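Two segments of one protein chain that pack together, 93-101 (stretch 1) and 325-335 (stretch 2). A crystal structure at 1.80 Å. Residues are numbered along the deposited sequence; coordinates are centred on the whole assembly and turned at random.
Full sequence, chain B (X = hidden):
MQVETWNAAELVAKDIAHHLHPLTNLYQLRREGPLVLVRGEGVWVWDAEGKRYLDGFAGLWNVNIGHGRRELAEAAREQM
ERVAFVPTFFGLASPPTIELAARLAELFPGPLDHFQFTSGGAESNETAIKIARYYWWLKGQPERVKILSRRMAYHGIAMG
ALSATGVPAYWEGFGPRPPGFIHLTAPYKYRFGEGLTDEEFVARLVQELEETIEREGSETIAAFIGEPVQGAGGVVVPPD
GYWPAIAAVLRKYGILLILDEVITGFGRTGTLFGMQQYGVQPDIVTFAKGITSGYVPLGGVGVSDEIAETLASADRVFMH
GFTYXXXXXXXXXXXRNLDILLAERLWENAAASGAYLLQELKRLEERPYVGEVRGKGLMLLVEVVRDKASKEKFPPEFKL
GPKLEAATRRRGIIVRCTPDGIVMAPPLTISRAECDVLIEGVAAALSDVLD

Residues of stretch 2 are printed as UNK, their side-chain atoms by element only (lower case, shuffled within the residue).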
# COMPACT_ATOMS: atom_id res chain seq x y z
N ALA B 93 2.04 -4.22 -19.04
CA ALA B 93 1.25 -5.21 -18.31
C ALA B 93 1.86 -6.59 -18.50
O ALA B 93 2.62 -6.83 -19.44
CB ALA B 93 -0.22 -5.22 -18.77
N SER B 94 1.53 -7.48 -17.57
CA SER B 94 1.91 -8.88 -17.62
C SER B 94 0.68 -9.76 -17.85
O SER B 94 -0.45 -9.34 -17.57
CB SER B 94 2.61 -9.30 -16.32
OG SER B 94 1.69 -9.42 -15.26
N PRO B 95 0.86 -10.97 -18.36
CA PRO B 95 -0.29 -11.86 -18.63
C PRO B 95 -1.12 -12.15 -17.39
O PRO B 95 -2.36 -12.14 -17.48
CB PRO B 95 0.37 -13.13 -19.18
CG PRO B 95 1.60 -12.63 -19.84
CD PRO B 95 2.10 -11.50 -18.97
N PRO B 96 -0.52 -12.45 -16.23
CA PRO B 96 -1.37 -12.75 -15.06
C PRO B 96 -2.26 -11.59 -14.66
O PRO B 96 -3.42 -11.80 -14.29
CB PRO B 96 -0.36 -13.10 -13.96
CG PRO B 96 0.89 -13.44 -14.65
CD PRO B 96 0.91 -12.62 -15.89
N THR B 97 -1.75 -10.36 -14.75
CA THR B 97 -2.56 -9.19 -14.41
C THR B 97 -3.76 -9.06 -15.34
O THR B 97 -4.89 -8.83 -14.89
CB THR B 97 -1.69 -7.93 -14.48
OG1 THR B 97 -0.47 -8.14 -13.76
CG2 THR B 97 -2.43 -6.74 -13.89
N ILE B 98 -3.53 -9.22 -16.65
CA ILE B 98 -4.61 -9.11 -17.63
C ILE B 98 -5.65 -10.19 -17.41
O ILE B 98 -6.87 -9.93 -17.42
CB ILE B 98 -4.02 -9.16 -19.05
CG1 ILE B 98 -3.07 -7.99 -19.29
CG2 ILE B 98 -5.12 -9.17 -20.08
CD1 ILE B 98 -2.30 -8.08 -20.59
N GLU B 99 -5.20 -11.43 -17.21
CA GLU B 99 -6.13 -12.53 -17.00
C GLU B 99 -6.93 -12.33 -15.72
O GLU B 99 -8.13 -12.62 -15.68
CB GLU B 99 -5.38 -13.87 -16.97
CG GLU B 99 -4.69 -14.22 -18.28
CD GLU B 99 -5.65 -14.67 -19.37
OE1 GLU B 99 -6.88 -14.61 -19.16
OE2 GLU B 99 -5.18 -15.08 -20.45
N LEU B 100 -6.28 -11.84 -14.66
CA LEU B 100 -7.01 -11.57 -13.42
C LEU B 100 -8.05 -10.49 -13.62
O LEU B 100 -9.16 -10.58 -13.08
CB LEU B 100 -6.03 -11.18 -12.31
CG LEU B 100 -6.68 -10.92 -10.95
CD1 LEU B 100 -7.34 -12.19 -10.42
CD2 LEU B 100 -5.67 -10.38 -9.95
N ALA B 101 -7.72 -9.44 -14.38
CA ALA B 101 -8.69 -8.39 -14.64
C ALA B 101 -9.91 -8.93 -15.38
O ALA B 101 -11.06 -8.64 -15.01
CB ALA B 101 -8.05 -7.26 -15.44
N UNK B 325 1.16 -1.89 -8.42
CA UNK B 325 -0.14 -2.15 -9.01
C UNK B 325 -0.04 -3.25 -10.06
O UNK B 325 0.73 -3.14 -11.02
c UNK B 325 -0.69 -0.87 -9.65
o UNK B 325 -1.75 -1.16 -10.54
N UNK B 326 -0.81 -4.32 -9.87
CA UNK B 326 -0.81 -5.41 -10.83
C UNK B 326 0.41 -6.28 -10.79
O UNK B 326 0.85 -6.78 -11.84
N UNK B 327 1.00 -6.47 -9.62
CA UNK B 327 2.21 -7.28 -9.48
C UNK B 327 1.98 -8.67 -10.07
O UNK B 327 1.03 -9.36 -9.67
c UNK B 327 5.56 -9.45 -7.57
c UNK B 327 3.99 -7.91 -7.80
c UNK B 327 2.62 -7.37 -8.01
n UNK B 327 4.26 -9.27 -7.77
c UNK B 327 5.18 -7.29 -7.60
n UNK B 327 6.13 -8.26 -7.46
N UNK B 328 2.82 -9.12 -11.01
CA UNK B 328 2.55 -10.41 -11.68
C UNK B 328 2.49 -11.60 -10.74
O UNK B 328 1.63 -12.47 -10.92
c UNK B 328 3.73 -10.53 -12.67
c UNK B 328 4.16 -9.12 -12.91
c UNK B 328 3.98 -8.42 -11.59
N UNK B 329 3.36 -11.65 -9.73
CA UNK B 329 3.34 -12.77 -8.80
C UNK B 329 2.05 -12.75 -7.99
O UNK B 329 1.40 -13.79 -7.79
c UNK B 329 4.58 -12.73 -7.89
c UNK B 329 4.60 -13.94 -6.96
c UNK B 329 5.84 -12.66 -8.73
N UNK B 330 1.65 -11.57 -7.51
CA UNK B 330 0.41 -11.44 -6.76
C UNK B 330 -0.79 -11.86 -7.60
O UNK B 330 -1.67 -12.58 -7.12
c UNK B 330 0.24 -10.01 -6.26
N UNK B 331 -0.83 -11.43 -8.86
CA UNK B 331 -1.95 -11.77 -9.73
C UNK B 331 -1.99 -13.26 -10.05
O UNK B 331 -3.07 -13.85 -10.11
c UNK B 331 -1.89 -10.94 -11.01
s UNK B 331 -2.11 -9.16 -10.74
N UNK B 332 -0.83 -13.88 -10.28
CA UNK B 332 -0.81 -15.32 -10.53
C UNK B 332 -1.29 -16.10 -9.30
O UNK B 332 -2.08 -17.04 -9.42
c UNK B 332 0.60 -15.76 -10.93
N UNK B 333 -0.81 -15.71 -8.12
CA UNK B 333 -1.27 -16.35 -6.89
C UNK B 333 -2.77 -16.13 -6.71
O UNK B 333 -3.49 -17.03 -6.25
c UNK B 333 -0.47 -15.83 -5.68
c UNK B 333 0.97 -16.30 -5.76
c UNK B 333 -1.11 -16.28 -4.38
N UNK B 334 -3.26 -14.95 -7.08
CA UNK B 334 -4.69 -14.68 -7.01
C UNK B 334 -5.48 -15.58 -7.95
O UNK B 334 -6.56 -16.06 -7.59
c UNK B 334 -4.97 -13.21 -7.33
N UNK B 335 -4.96 -15.81 -9.15
CA UNK B 335 -5.64 -16.70 -10.09
C UNK B 335 -5.72 -18.12 -9.53
O UNK B 335 -6.78 -18.76 -9.59
c UNK B 335 -5.01 -15.42 -12.27
c UNK B 335 -4.91 -16.70 -11.44
c UNK B 335 -6.44 -15.15 -12.69
c UNK B 335 -4.10 -15.50 -13.48
O HOH W 1 1.94 -6.52 -14.57

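Position 325 carries one carbon and then one oxygen, unbranched, and touches nothing on stretch 1. This is serine, S325, whose buried hydroxyl suits its place by hydrogen bonding elsewhere in the structure.

Position 326 has no side-chain atoms, so it is glycine, G326. Its phi of 74° by itself favours glycine, and an ideal CB here would lie 2.9 Å from T97 CG2, a clash. The bare backbone lets T97 OG1 donate a hydrogen bond to G326 O at 2.7 Å.

Position 327 bears one carbon and a five-membered ring of three carbons and two nitrogens; its CA-to-CB bond points away from stretch 1. This is histidine, H327, the N-cap of the following helix. H327 ND1 accepts weak hydrogen bonds from the backbone N of 329 (3.2 Å) and of 330 (3.5 Å), amides with no earlier helical carbonyl to serve them.

At 328 three carbons close a ring onto the backbone nitrogen, and one ring carbon lies 3.4 Å from S94 OG. This is proline, P328, suited to a first helical turn, where its nitrogen needs no hydrogen.

Position 329 has one carbon carrying two others, its CA-to-CB bond pointing away: valine, V329, a buried apolar side chain set among other surroundings. Position 330 has a single carbon that reaches no atom of stretch 1: alanine, A330, small and buried.

At 331 a carbon precedes a sulfur; the CB lies 4.0 Å from P96 CB and the sulfur 3.8 Å from L100 CD2. This is cysteine, C331, compact where the CA atoms of T97 and C331 are 5.4 Å apart.

Position 332 has one carbon, its CB 4.1 Å from P96 CB: alanine, A332, small where the backbones run close. Position 333, one carbon carrying two, is out of reach of stretch 1: valine, V333, apolar and buried elsewhere.

The single carbon at 334, its CB, meets L100 CD2 at 3.9 Å: alanine, A334, small and apolar against that methyl. Position 335 has four carbons forked at the second; one terminal carbon lies 3.8 Å from L100 CD1, the other 4.1 Å from E99 CB. This is leucine, L335, whose longer side chain spans a wider gap.

The contact joins a polar end to an apolar seam. S94 OG donates to T97 OG1 (2.9 Å), and T97 OG1 in turn donates a hydrogen bond to G326 O, while water 1 also donates to G326 O (3.0 Å). Beyond this, the helices cross at 45°, and P96 and L100 pack against C331, A332, A334 and L335.

Stretch 2 (325-335) SGHPVACAVAL
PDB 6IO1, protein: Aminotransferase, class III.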